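Local coordinates for protein DNA polymerase III, beta subunit (Eubacterium rectale, PDB 3T0P) that probably tethers DNA polymerases and other proteins to DNA as a ring-shaped, head-to-tail homodimeric sliding clamp, giving processivity, at residues T272-E277 and L294-F299; I316-N321 and L339-P344. All coordinates share one frame; numbering follows the deposited sequence.

Contact 1: T272-E277 and L294-F299; sequences TLLVKE and LRINSF
Ser298 and Leu274 make the polar link of this contact: the hydroxyl OG of Ser298 donates to the carbonyl O of Leu274 over 2.5 Å. The contact sets a type I beta turn, Thr272 to Val275, in the connection from helix 261-272 to strand 283-288, against the end of strand 291-297 and Ser298 just past it, in the C-terminal domain of a beta sliding clamp. The donor lies 32° off the carbonyl plane, and the bond is short enough that its exact length deserves little weight. OG sits between the backbone N and the carbonyl carbon of its own residue (chi1 73°), and it also takes a hydrogen bond from Ile300 N, so one hydroxyl ties the turn to the loop after the strand.

Beside this bond, Ile296 supplies the apolar half. Its CG2 meets CD1 of Leu274 at 3.7 Å, the two side chains sliding past each other in opposite directions. Its other branch, with CG1 anti to the backbone N, ends in CD1, which meets CG1 of Val275 tip to tip at 3.9 Å. Both branches of the isoleucine are thus engaged by successive residues of the turn.

In the next shell, Leu274 also rests on Met303 of strand 302-308, and Ile296 on Ala271 of the helix. Leu274 packs on Phe106 of the second subunit, and Lys276 on Ile74 of that subunit, which places the turn at the head-to-tail dimer interface of the ring. The turn itself is closed by Val275 N bonding to Thr272 O at 3.2 Å. The side chain of Lys276 returns to the turn, NZ meeting a lone pair of Leu273 O in the carbonyl plane at 3.1 Å, with a C=O...N angle of 128°.

Contact 2: I316-N321 and L339-P344; sequences IMIGFN and LYMVNP
Ile316, Pro344 and Met341 bury the most surface here, and Ile316 touches both of the others. Its CG1 stands anti to the backbone N (chi1 -168°) and its CD1 continues extended (chi2 -177°), which carries the methyl to the backbone between Asn343 and Pro344: CD1 lies 3.6 Å from Asn343 C. The same methyl reaches CB of Met341 at 4.1 Å, while CG1 meets CG of the Pro344 ring at 4.0 Å, the two side chains crossing obliquely. An alanine here would probably open a gap between the Pro344 ring and CB of Met341, leaving Ile318 CD1 as the one side-chain atom of strand 316-320 against the Asn343-Pro344 peptide.

The Pro344 ring also lies against the backbone of strand 316-320. Its CG comes to 3.2 Å from Met317 O, a close carbon-oxygen approach rather than a hydrogen bond. Its own carbonyl O is reached through a water, which accepts from Gly319 N and donates to Pro344 O, each at 2.9 Å; no direct hydrogen bond joins the two segments.

In Met341, a selenomethionine in this crystal, CG stands beside the backbone N, anti to the carbonyl carbon (chi1 -85°), and contacts CD1 of Ile318 at 4.0 Å. Met341 therefore bridges the two isoleucines. Further out, it packs on Val257 and Cys348 of the strands flanking its own, whereas Ile316 rests on Ile287 and pairs with it through the backbone. The contact thus packs the outermost strand, 316-320, of a four-stranded sheet against strand 336-341 of another sheet and the turn after it. These are the strands before and after helix 322-329 in a beta-alpha-beta-beta-beta motif, two of which build each domain of the DNA clamp fold.

How the contacts relate
Both contacts lie within the C-terminal domain, in series along the chain. Contact 1 closes first: after helix 261-272 the chain runs out through strand 283-288 and returns on strand 291-297 to meet residues 272-277. Strands 302-308 and 310-313 follow before contact 2 opens at 316-321; helix 322-329 and strand 336-341 then bring residues 339-344 back against 316-321, closing contact 2. Neither loop encloses or crosses the other. Strands 291-297 and 316-320 flank strand 283-288 in one sheet, where Arg295 NH2 packs 3.9 Å from Met317 SE, although the contact centres are about 19 Å apart. Contact 1 ties that sheet to the interface turn, contact 2 to the neighbouring sheet.

Contact 1: T272-E277 and L294-F299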
loop_
_atom_site.group_PDB
_atom_site.type_symbol
_atom_site.label_atom_id
_atom_site.label_comp_id
_atom_site.label_asym_id
_atom_site.label_seq_id
_atom_site.Cartn_x
_atom_site.Cartn_y
_atom_site.Cartn_z
ATOM N N THR B 272 -17.475 12.951 -5.101
ATOM C CA THR B 272 -16.886 11.913 -5.958
ATOM C C THR B 272 -17.282 10.496 -5.602
ATOM O O THR B 272 -17.175 9.638 -6.475
ATOM C CB THR B 272 -15.369 11.940 -6.022
ATOM O OG1 THR B 272 -14.827 11.660 -4.739
ATOM C CG2 THR B 272 -14.834 13.199 -6.631
ATOM N N LEU B 273 -17.723 10.227 -4.355
ATOM C CA LEU B 273 -18.144 8.875 -3.980
ATOM C C LEU B 273 -19.379 8.440 -4.802
ATOM O O LEU B 273 -19.584 7.248 -4.993
ATOM C CB LEU B 273 -18.386 8.716 -2.455
ATOM C CG LEU B 273 -19.642 9.334 -1.810
ATOM C CD1 LEU B 273 -20.839 8.404 -1.896
ATOM C CD2 LEU B 273 -19.378 9.694 -0.360
ATOM N N LEU B 274 -20.179 9.391 -5.304
ATOM C CA LEU B 274 -21.373 9.048 -6.076
ATOM C C LEU B 274 -21.070 8.734 -7.553
ATOM O O LEU B 274 -21.914 8.176 -8.246
ATOM C CB LEU B 274 -22.396 10.172 -5.983
ATOM C CG LEU B 274 -23.049 10.344 -4.626
ATOM C CD1 LEU B 274 -23.883 11.575 -4.596
ATOM C CD2 LEU B 274 -23.917 9.144 -4.257
ATOM N N VAL B 275 -19.876 9.073 -8.014
ATOM C CA VAL B 275 -19.471 8.866 -9.390
ATOM C C VAL B 275 -18.243 7.891 -9.443
ATOM O O VAL B 275 -17.169 8.183 -8.914
ATOM C CB VAL B 275 -19.249 10.223 -10.109
ATOM C CG1 VAL B 275 -20.580 10.951 -10.283
ATOM C CG2 VAL B 275 -18.279 11.115 -9.353
ATOM N N LYS B 276 -18.461 6.689 -10.001
ATOM C CA LYS B 276 -17.436 5.633 -10.096
ATOM C C LYS B 276 -17.128 5.343 -11.566
ATOM O O LYS B 276 -18.044 5.383 -12.385
ATOM C CB LYS B 276 -17.869 4.338 -9.359
ATOM C CG LYS B 276 -18.573 4.524 -7.997
ATOM C CD LYS B 276 -17.623 4.624 -6.784
ATOM C CE LYS B 276 -18.336 4.212 -5.502
ATOM N NZ LYS B 276 -17.773 4.865 -4.280
ATOM N N GLU B 277 -15.835 5.044 -11.869
ATOM C CA GLU B 277 -15.136 4.760 -13.148
ATOM C C GLU B 277 -16.008 4.769 -14.443
ATOM O O GLU B 277 -15.600 5.416 -15.413
ATOM C CB GLU B 277 -14.351 3.439 -13.061
ATOM N N LEU B 294 -23.386 23.123 -3.944
ATOM C CA LEU B 294 -22.783 22.083 -4.768
ATOM C C LEU B 294 -23.695 20.885 -4.851
ATOM O O LEU B 294 -24.212 20.426 -3.838
ATOM C CB LEU B 294 -21.408 21.660 -4.221
ATOM C CG LEU B 294 -20.373 22.766 -4.172
ATOM C CD1 LEU B 294 -20.331 23.380 -2.778
ATOM C CD2 LEU B 294 -19.016 22.243 -4.533
ATOM N N ARG B 295 -23.904 20.394 -6.070
ATOM C CA ARG B 295 -24.740 19.217 -6.326
ATOM C C ARG B 295 -24.080 18.252 -7.283
ATOM O O ARG B 295 -23.350 18.660 -8.212
ATOM C CB ARG B 295 -26.102 19.594 -6.931
ATOM C CG ARG B 295 -26.966 20.483 -6.073
ATOM C CD ARG B 295 -28.234 20.923 -6.783
ATOM N NE ARG B 295 -27.950 21.672 -8.011
ATOM C CZ ARG B 295 -28.867 22.322 -8.720
ATOM N NH1 ARG B 295 -30.132 22.350 -8.317
ATOM N NH2 ARG B 295 -28.522 22.965 -9.831
ATOM N N ILE B 296 -24.422 16.978 -7.091
ATOM C CA ILE B 296 -24.057 15.912 -7.972
ATOM C C ILE B 296 -25.163 14.900 -7.856
ATOM O O ILE B 296 -25.781 14.779 -6.796
ATOM C CB ILE B 296 -22.624 15.351 -7.699
ATOM C CG1 ILE B 296 -22.042 14.675 -8.952
ATOM C CG2 ILE B 296 -22.550 14.445 -6.437
ATOM C CD1 ILE B 296 -20.472 14.586 -8.935
ATOM N N ASN B 297 -25.446 14.200 -8.944
ATOM C CA ASN B 297 -26.432 13.105 -8.933
ATOM C C ASN B 297 -25.939 12.022 -9.884
ATOM O O ASN B 297 -25.267 12.328 -10.869
ATOM C CB ASN B 297 -27.849 13.575 -9.281
ATOM C CG ASN B 297 -27.913 14.176 -10.628
ATOM O OD1 ASN B 297 -28.082 13.471 -11.629
ATOM N ND2 ASN B 297 -27.656 15.476 -10.681
ATOM N N SER B 298 -26.224 10.767 -9.556
ATOM C CA SER B 298 -25.857 9.595 -10.347
ATOM C C SER B 298 -26.884 8.494 -10.120
ATOM O O SER B 298 -27.889 8.726 -9.447
ATOM C CB SER B 298 -24.443 9.125 -9.996
ATOM O OG SER B 298 -24.366 8.492 -8.726
ATOM N N PHE B 299 -26.630 7.293 -10.671
ATOM C CA PHE B 299 -27.488 6.120 -10.455
ATOM C C PHE B 299 -27.435 5.686 -8.985
ATOM O O PHE B 299 -28.421 5.170 -8.483
ATOM C CB PHE B 299 -27.095 4.966 -11.386
ATOM C CG PHE B 299 -27.405 5.291 -12.826
ATOM C CD1 PHE B 299 -28.724 5.378 -13.271
ATOM C CD2 PHE B 299 -26.384 5.552 -13.732
ATOM C CE1 PHE B 299 -29.013 5.711 -14.597
ATOM C CE2 PHE B 299 -26.674 5.887 -15.063
ATOM C CZ PHE B 299 -27.984 5.960 -15.484
#

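Contact 2: I316-N321 and L339-P344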
loop_
_atom_site.group_PDB
_atom_site.type_symbol
_atom_site.label_atom_id
_atom_site.label_comp_id
_atom_site.label_asym_id
_atom_site.label_seq_id
_atom_site.Cartn_x
_atom_site.Cartn_y
_atom_site.Cartn_z
ATOM N N ILE B 316 -23.786 32.937 -10.278
ATOM C CA ILE B 316 -23.399 32.076 -11.396
ATOM C C ILE B 316 -23.646 30.597 -11.069
ATOM O O ILE B 316 -23.417 30.143 -9.947
ATOM C CB ILE B 316 -21.906 32.324 -11.842
ATOM C CG1 ILE B 316 -21.573 31.638 -13.193
ATOM C CG2 ILE B 316 -20.882 31.983 -10.745
ATOM C CD1 ILE B 316 -20.121 31.755 -13.712
HETATM N N MSE B 317 -24.120 29.858 -12.084
HETATM C CA MSE B 317 -24.222 28.412 -12.040
HETATM C C MSE B 317 -23.186 27.870 -13.008
HETATM O O MSE B 317 -23.178 28.253 -14.169
HETATM C CB MSE B 317 -25.615 27.921 -12.362
HETATM C CG MSE B 317 -25.707 26.405 -12.105
HETATM SE SE MSE B 317 -27.439 25.634 -12.464
HETATM C CE MSE B 317 -27.817 26.379 -14.257
ATOM N N ILE B 318 -22.270 27.043 -12.530
ATOM C CA ILE B 318 -21.179 26.535 -13.367
ATOM C C ILE B 318 -20.873 25.069 -12.999
ATOM O O ILE B 318 -20.946 24.693 -11.831
ATOM C CB ILE B 318 -19.933 27.487 -13.218
ATOM C CG1 ILE B 318 -18.797 27.145 -14.191
ATOM C CG2 ILE B 318 -19.429 27.642 -11.757
ATOM C CD1 ILE B 318 -17.703 28.319 -14.348
ATOM N N GLY B 319 -20.523 24.262 -13.992
ATOM C CA GLY B 319 -20.197 22.856 -13.766
ATOM C C GLY B 319 -18.743 22.520 -14.038
ATOM O O GLY B 319 -18.096 23.163 -14.871
ATOM N N PHE B 320 -18.224 21.508 -13.338
ATOM C CA PHE B 320 -16.831 21.080 -13.474
ATOM C C PHE B 320 -16.633 19.613 -13.262
ATOM O O PHE B 320 -17.386 18.976 -12.515
ATOM C CB PHE B 320 -15.949 21.758 -12.398
ATOM C CG PHE B 320 -15.824 23.257 -12.464
ATOM C CD1 PHE B 320 -14.878 23.860 -13.301
ATOM C CD2 PHE B 320 -16.618 24.072 -11.662
ATOM C CE1 PHE B 320 -14.768 25.253 -13.365
ATOM C CE2 PHE B 320 -16.486 25.463 -11.707
ATOM C CZ PHE B 320 -15.567 26.043 -12.564
ATOM N N ASN B 321 -15.520 19.108 -13.800
ATOM C CA ASN B 321 -15.041 17.755 -13.500
ATOM C C ASN B 321 -14.461 17.844 -12.084
ATOM O O ASN B 321 -13.528 18.636 -11.865
ATOM C CB ASN B 321 -14.008 17.307 -14.521
ATOM C CG ASN B 321 -13.497 15.902 -14.349
ATOM O OD1 ASN B 321 -13.567 15.281 -13.274
ATOM N ND2 ASN B 321 -12.959 15.365 -15.422
ATOM N N LEU B 339 -11.644 32.380 -6.090
ATOM C CA LEU B 339 -12.083 31.827 -7.372
ATOM C C LEU B 339 -12.554 32.999 -8.236
ATOM O O LEU B 339 -13.273 33.848 -7.731
ATOM C CB LEU B 339 -13.186 30.770 -7.199
ATOM C CG LEU B 339 -12.956 29.680 -6.123
ATOM C CD1 LEU B 339 -14.219 28.867 -5.908
ATOM C CD2 LEU B 339 -11.785 28.764 -6.458
ATOM N N TYR B 340 -12.097 33.089 -9.496
ATOM C CA TYR B 340 -12.465 34.160 -10.419
ATOM C C TYR B 340 -13.152 33.568 -11.614
ATOM O O TYR B 340 -12.617 32.645 -12.240
ATOM C CB TYR B 340 -11.220 34.974 -10.876
ATOM C CG TYR B 340 -10.509 35.679 -9.748
ATOM C CD1 TYR B 340 -9.524 35.033 -9.007
ATOM C CD2 TYR B 340 -10.875 36.959 -9.365
ATOM C CE1 TYR B 340 -8.879 35.669 -7.952
ATOM C CE2 TYR B 340 -10.239 37.609 -8.316
ATOM C CZ TYR B 340 -9.236 36.964 -7.615
ATOM O OH TYR B 340 -8.613 37.617 -6.582
HETATM N N MSE B 341 -14.329 34.105 -11.958
HETATM C CA MSE B 341 -15.092 33.588 -13.094
HETATM C C MSE B 341 -15.611 34.695 -13.939
HETATM O O MSE B 341 -15.894 35.767 -13.416
HETATM C CB MSE B 341 -16.294 32.744 -12.594
HETATM C CG MSE B 341 -15.948 31.317 -12.296
HETATM SE SE MSE B 341 -16.719 30.675 -10.626
HETATM C CE MSE B 341 -15.916 32.071 -9.393
ATOM N N VAL B 342 -15.870 34.407 -15.212
ATOM C CA VAL B 342 -16.538 35.357 -16.106
ATOM C C VAL B 342 -17.943 34.851 -16.349
ATOM O O VAL B 342 -18.914 35.549 -16.041
ATOM C CB VAL B 342 -15.798 35.620 -17.442
ATOM C CG1 VAL B 342 -16.617 36.564 -18.327
ATOM C CG2 VAL B 342 -14.415 36.191 -17.201
ATOM N N ASN B 343 -18.056 33.626 -16.899
ATOM C CA ASN B 343 -19.341 33.028 -17.242
ATOM C C ASN B 343 -19.243 31.478 -17.219
ATOM O O ASN B 343 -18.129 30.938 -17.140
ATOM C CB ASN B 343 -19.826 33.579 -18.606
ATOM C CG ASN B 343 -18.954 33.250 -19.779
ATOM O OD1 ASN B 343 -18.682 32.075 -20.079
ATOM N ND2 ASN B 343 -18.537 34.283 -20.500
ATOM N N PRO B 344 -20.388 30.752 -17.321
ATOM C CA PRO B 344 -20.346 29.276 -17.204
ATOM C C PRO B 344 -19.561 28.520 -18.288
ATOM O O PRO B 344 -19.345 27.316 -18.146
ATOM C CB PRO B 344 -21.821 28.880 -17.246
ATOM C CG PRO B 344 -22.540 30.088 -16.759
ATOM C CD PRO B 344 -21.783 31.234 -17.363
HETATM O O HOH W 1 -20.463 24.986 -16.830
#